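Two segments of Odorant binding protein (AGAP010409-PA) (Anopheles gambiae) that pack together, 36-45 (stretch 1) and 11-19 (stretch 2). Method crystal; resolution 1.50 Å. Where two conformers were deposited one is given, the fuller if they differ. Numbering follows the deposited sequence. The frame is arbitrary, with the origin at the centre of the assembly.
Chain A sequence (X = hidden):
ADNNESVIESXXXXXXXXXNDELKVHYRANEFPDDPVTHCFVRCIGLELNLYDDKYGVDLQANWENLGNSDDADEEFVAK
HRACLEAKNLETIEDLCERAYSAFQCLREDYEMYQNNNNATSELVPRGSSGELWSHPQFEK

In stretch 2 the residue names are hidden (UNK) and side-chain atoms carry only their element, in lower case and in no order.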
# COMPACT_ATOMS: atom_id res chain seq x y z
N PRO A 36 4.88 -11.84 -7.57
CA PRO A 36 5.99 -10.87 -7.69
C PRO A 36 5.65 -9.61 -8.49
O PRO A 36 6.13 -8.53 -8.14
CB PRO A 36 7.08 -11.68 -8.41
CG PRO A 36 6.78 -13.09 -8.06
CD PRO A 36 5.29 -13.19 -7.99
N VAL A 37 4.86 -9.74 -9.55
CA VAL A 37 4.48 -8.58 -10.34
C VAL A 37 3.62 -7.64 -9.51
O VAL A 37 3.89 -6.44 -9.41
CB VAL A 37 3.71 -8.99 -11.61
CG1 VAL A 37 3.23 -7.75 -12.37
CG2 VAL A 37 4.60 -9.84 -12.50
N THR A 38 2.59 -8.20 -8.88
CA THR A 38 1.72 -7.41 -8.01
C THR A 38 2.49 -6.79 -6.85
O THR A 38 2.18 -5.67 -6.43
CB THR A 38 0.55 -8.24 -7.50
OG1 THR A 38 -0.23 -8.68 -8.62
CG2 THR A 38 -0.34 -7.40 -6.60
N HIS A 39 3.49 -7.49 -6.31
CA HIS A 39 4.30 -6.89 -5.25
C HIS A 39 4.87 -5.57 -5.73
O HIS A 39 4.78 -4.55 -5.04
CB HIS A 39 5.46 -7.80 -4.84
CG HIS A 39 5.04 -9.08 -4.20
ND1 HIS A 39 5.92 -10.11 -3.98
CD2 HIS A 39 3.84 -9.51 -3.75
CE1 HIS A 39 5.29 -11.12 -3.40
NE2 HIS A 39 4.02 -10.78 -3.25
N CYS A 40 5.49 -5.59 -6.90
CA CYS A 40 6.09 -4.38 -7.44
C CYS A 40 5.05 -3.34 -7.84
O CYS A 40 5.29 -2.14 -7.70
CB CYS A 40 7.03 -4.70 -8.61
SG CYS A 40 8.54 -5.57 -8.12
N PHE A 41 3.90 -3.79 -8.31
CA PHE A 41 2.82 -2.89 -8.65
C PHE A 41 2.34 -2.12 -7.41
O PHE A 41 2.16 -0.90 -7.45
CB PHE A 41 1.65 -3.64 -9.30
CG PHE A 41 0.53 -2.75 -9.75
CD1 PHE A 41 0.64 -2.04 -10.94
CD2 PHE A 41 -0.61 -2.60 -8.98
CE1 PHE A 41 -0.38 -1.21 -11.36
CE2 PHE A 41 -1.64 -1.77 -9.39
CZ PHE A 41 -1.52 -1.07 -10.58
N VAL A 42 2.13 -2.85 -6.31
CA VAL A 42 1.70 -2.23 -5.07
C VAL A 42 2.74 -1.24 -4.56
O VAL A 42 2.41 -0.13 -4.13
CB VAL A 42 1.38 -3.31 -4.02
CG1 VAL A 42 1.31 -2.69 -2.63
CG2 VAL A 42 0.09 -4.01 -4.41
N ARG A 43 4.01 -1.61 -4.63
CA ARG A 43 5.08 -0.67 -4.30
C ARG A 43 4.96 0.61 -5.14
O ARG A 43 5.03 1.71 -4.62
CB ARG A 43 6.45 -1.29 -4.50
CG ARG A 43 7.59 -0.30 -4.33
CD ARG A 43 8.93 -1.01 -4.36
NE ARG A 43 10.05 -0.07 -4.28
CZ ARG A 43 10.62 0.48 -5.35
NH1 ARG A 43 10.19 0.19 -6.57
NH2 ARG A 43 11.63 1.33 -5.19
N CYS A 44 4.78 0.45 -6.45
CA CYS A 44 4.71 1.58 -7.35
C CYS A 44 3.56 2.51 -6.99
O CYS A 44 3.73 3.73 -6.93
CB CYS A 44 4.57 1.09 -8.79
SG CYS A 44 4.52 2.41 -10.02
N ILE A 45 2.38 1.95 -6.75
CA ILE A 45 1.21 2.76 -6.41
C ILE A 45 1.45 3.50 -5.10
O ILE A 45 1.13 4.69 -4.96
CB ILE A 45 -0.07 1.90 -6.29
CG1 ILE A 45 -0.42 1.25 -7.63
CG2 ILE A 45 -1.22 2.74 -5.75
CD1 ILE A 45 -0.62 2.21 -8.75
N UNK A 11 1.84 2.92 -13.38
CA UNK A 11 2.50 1.84 -12.66
C UNK A 11 2.50 0.52 -13.44
O UNK A 11 3.43 -0.27 -13.34
c UNK A 11 1.93 1.67 -11.26
s UNK A 11 2.55 2.92 -10.11
N UNK A 12 1.46 0.29 -14.24
CA UNK A 12 1.43 -0.90 -15.07
C UNK A 12 2.54 -0.84 -16.11
O UNK A 12 3.07 -1.87 -16.52
c UNK A 12 0.06 -1.08 -15.74
o UNK A 12 -0.08 -0.22 -16.86
N UNK A 13 2.92 0.37 -16.52
CA UNK A 13 4.02 0.51 -17.45
C UNK A 13 5.39 0.49 -16.79
O UNK A 13 6.35 -0.02 -17.37
o UNK A 13 2.75 0.48 -19.98
c UNK A 13 3.83 1.76 -18.31
c UNK A 13 2.80 1.55 -19.37
n UNK A 13 1.95 2.55 -19.60
N UNK A 14 5.47 1.03 -15.58
CA UNK A 14 6.74 1.11 -14.87
C UNK A 14 7.19 -0.26 -14.38
O UNK A 14 8.39 -0.50 -14.22
c UNK A 14 6.61 2.07 -13.69
N UNK A 15 6.24 -1.14 -14.13
CA UNK A 15 6.53 -2.43 -13.53
C UNK A 15 6.50 -3.55 -14.58
O UNK A 15 5.50 -3.74 -15.28
c UNK A 15 5.66 -1.70 -11.27
c UNK A 15 5.53 -2.73 -12.40
c UNK A 15 5.72 -4.14 -11.87
N UNK A 16 7.61 -4.27 -14.70
CA UNK A 16 7.72 -5.36 -15.66
C UNK A 16 6.63 -6.39 -15.40
O UNK A 16 6.46 -6.85 -14.28
n UNK A 16 10.09 -7.14 -18.97
c UNK A 16 9.69 -6.35 -17.98
c UNK A 16 9.09 -6.03 -15.54
c UNK A 16 9.39 -7.03 -16.65
o UNK A 16 9.55 -5.13 -18.12
N UNK A 17 5.87 -6.72 -16.44
CA UNK A 17 4.82 -7.72 -16.32
C UNK A 17 3.46 -7.18 -15.92
O UNK A 17 2.44 -7.85 -16.06
N UNK A 18 3.42 -5.94 -15.43
CA UNK A 18 2.19 -5.40 -14.86
C UNK A 18 1.19 -4.84 -15.87
O UNK A 18 0.05 -4.54 -15.51
c UNK A 18 2.51 -4.35 -13.79
N UNK A 19 1.62 -4.69 -17.13
CA UNK A 19 0.73 -4.24 -18.20
C UNK A 19 0.03 -5.47 -18.76
O UNK A 19 0.12 -5.78 -19.94
c UNK A 19 1.51 -3.51 -19.28

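Position 11 carries one carbon and then a sulfur, and that sulfur lies 2.0 Å from C44 SG, a covalent distance. A side chain of this size ending in sulfur and bonded to another sulfur is cysteine, C11. The disulfide has a chi3 of -84°, close to the relaxed value. C11 SG also sits 3.5 Å from I45 CD1, and C11 CB packs 3.7 Å from F41 CE1, so the bridge has apolar neighbours in I45 and F41.

Position 12 has one carbon and one oxygen, unbranched; the backbone N of position 12 lies 3.7 Å from F41 CE1, at the edge of the ring and near its plane. The side chain makes it serine, S12. Its CA-to-CB bond runs sideways to the other helix, and its hydroxyl is hydrogen-bonded to a residue just outside the stretch. What it offers across the contact is mainly backbone.

At position 13 two carbons lead to a fork of one oxygen and one nitrogen, a short amide that touches nothing on stretch 1. This is asparagine, N13; it is exposed, and its amide oxygen is hydrogen-bonded elsewhere in the structure.

Position 14 shows a single carbon, its CB, 4.2 Å from C44 SG. That is alanine, A14, a small exposed residue beside the disulfide.

Position 15 has three carbons, one carrying the other two, and the fork packs against C40 and C44. A fork at the first carbon, with nothing beyond it, identifies valine, V15. V15 CG1 meets C40 CB at 3.6 Å, while V15 CG2 lies 3.9 Å from C44 CB, so the two methyls reach successive turns of the opposing helix. V15 is also where the chain leaves helical geometry, although V15 N still bonds to C11 O at 3.0 Å.

Position 16 bears a chain of three carbons ending in one oxygen and one nitrogen; the backbone O of position 16 lies 3.9 Å from V37 CG1. This is glutamine, Q16. The amide leads away from stretch 1, and the contact is made by the backbone.

Position 17 has no side-chain atoms, and its backbone C lies 3.6 Å from V37 CG1. It is glycine, G17. With phi/psi of 90/-15 in a type II turn, a CB would jam against the preceding carbonyl and stand only 3.1 Å from V37 CG2.

Position 18 has one carbon, its CB, 3.8 Å from V37 CG1 and 4.1 Å from F41 CD1: alanine, A18. A18 N closes the turn on V15 O at 3.0 Å.

Position 19 again shows one carbon, pointing away and out of reach: alanine, A19, which takes no part.

The contact has no hydrogen bonds between the stretches; it works by a covalent pin and close packing. C44, C40 and V37 direct their CB atoms at stretch 2, and F41 turns its ring end nearer. The C44–C11 disulfide fixes one end, V15 fills the middle, and the glycine turn brings A18 against V37 at the other. The rule is economical: one crosslink, one branched apolar residue on stretch 2, and glycine and alanine at the end of the turn, where V37 packs on the backbone and on A18 CB.

Stretch 2 (11-19) CSNAVQGAA
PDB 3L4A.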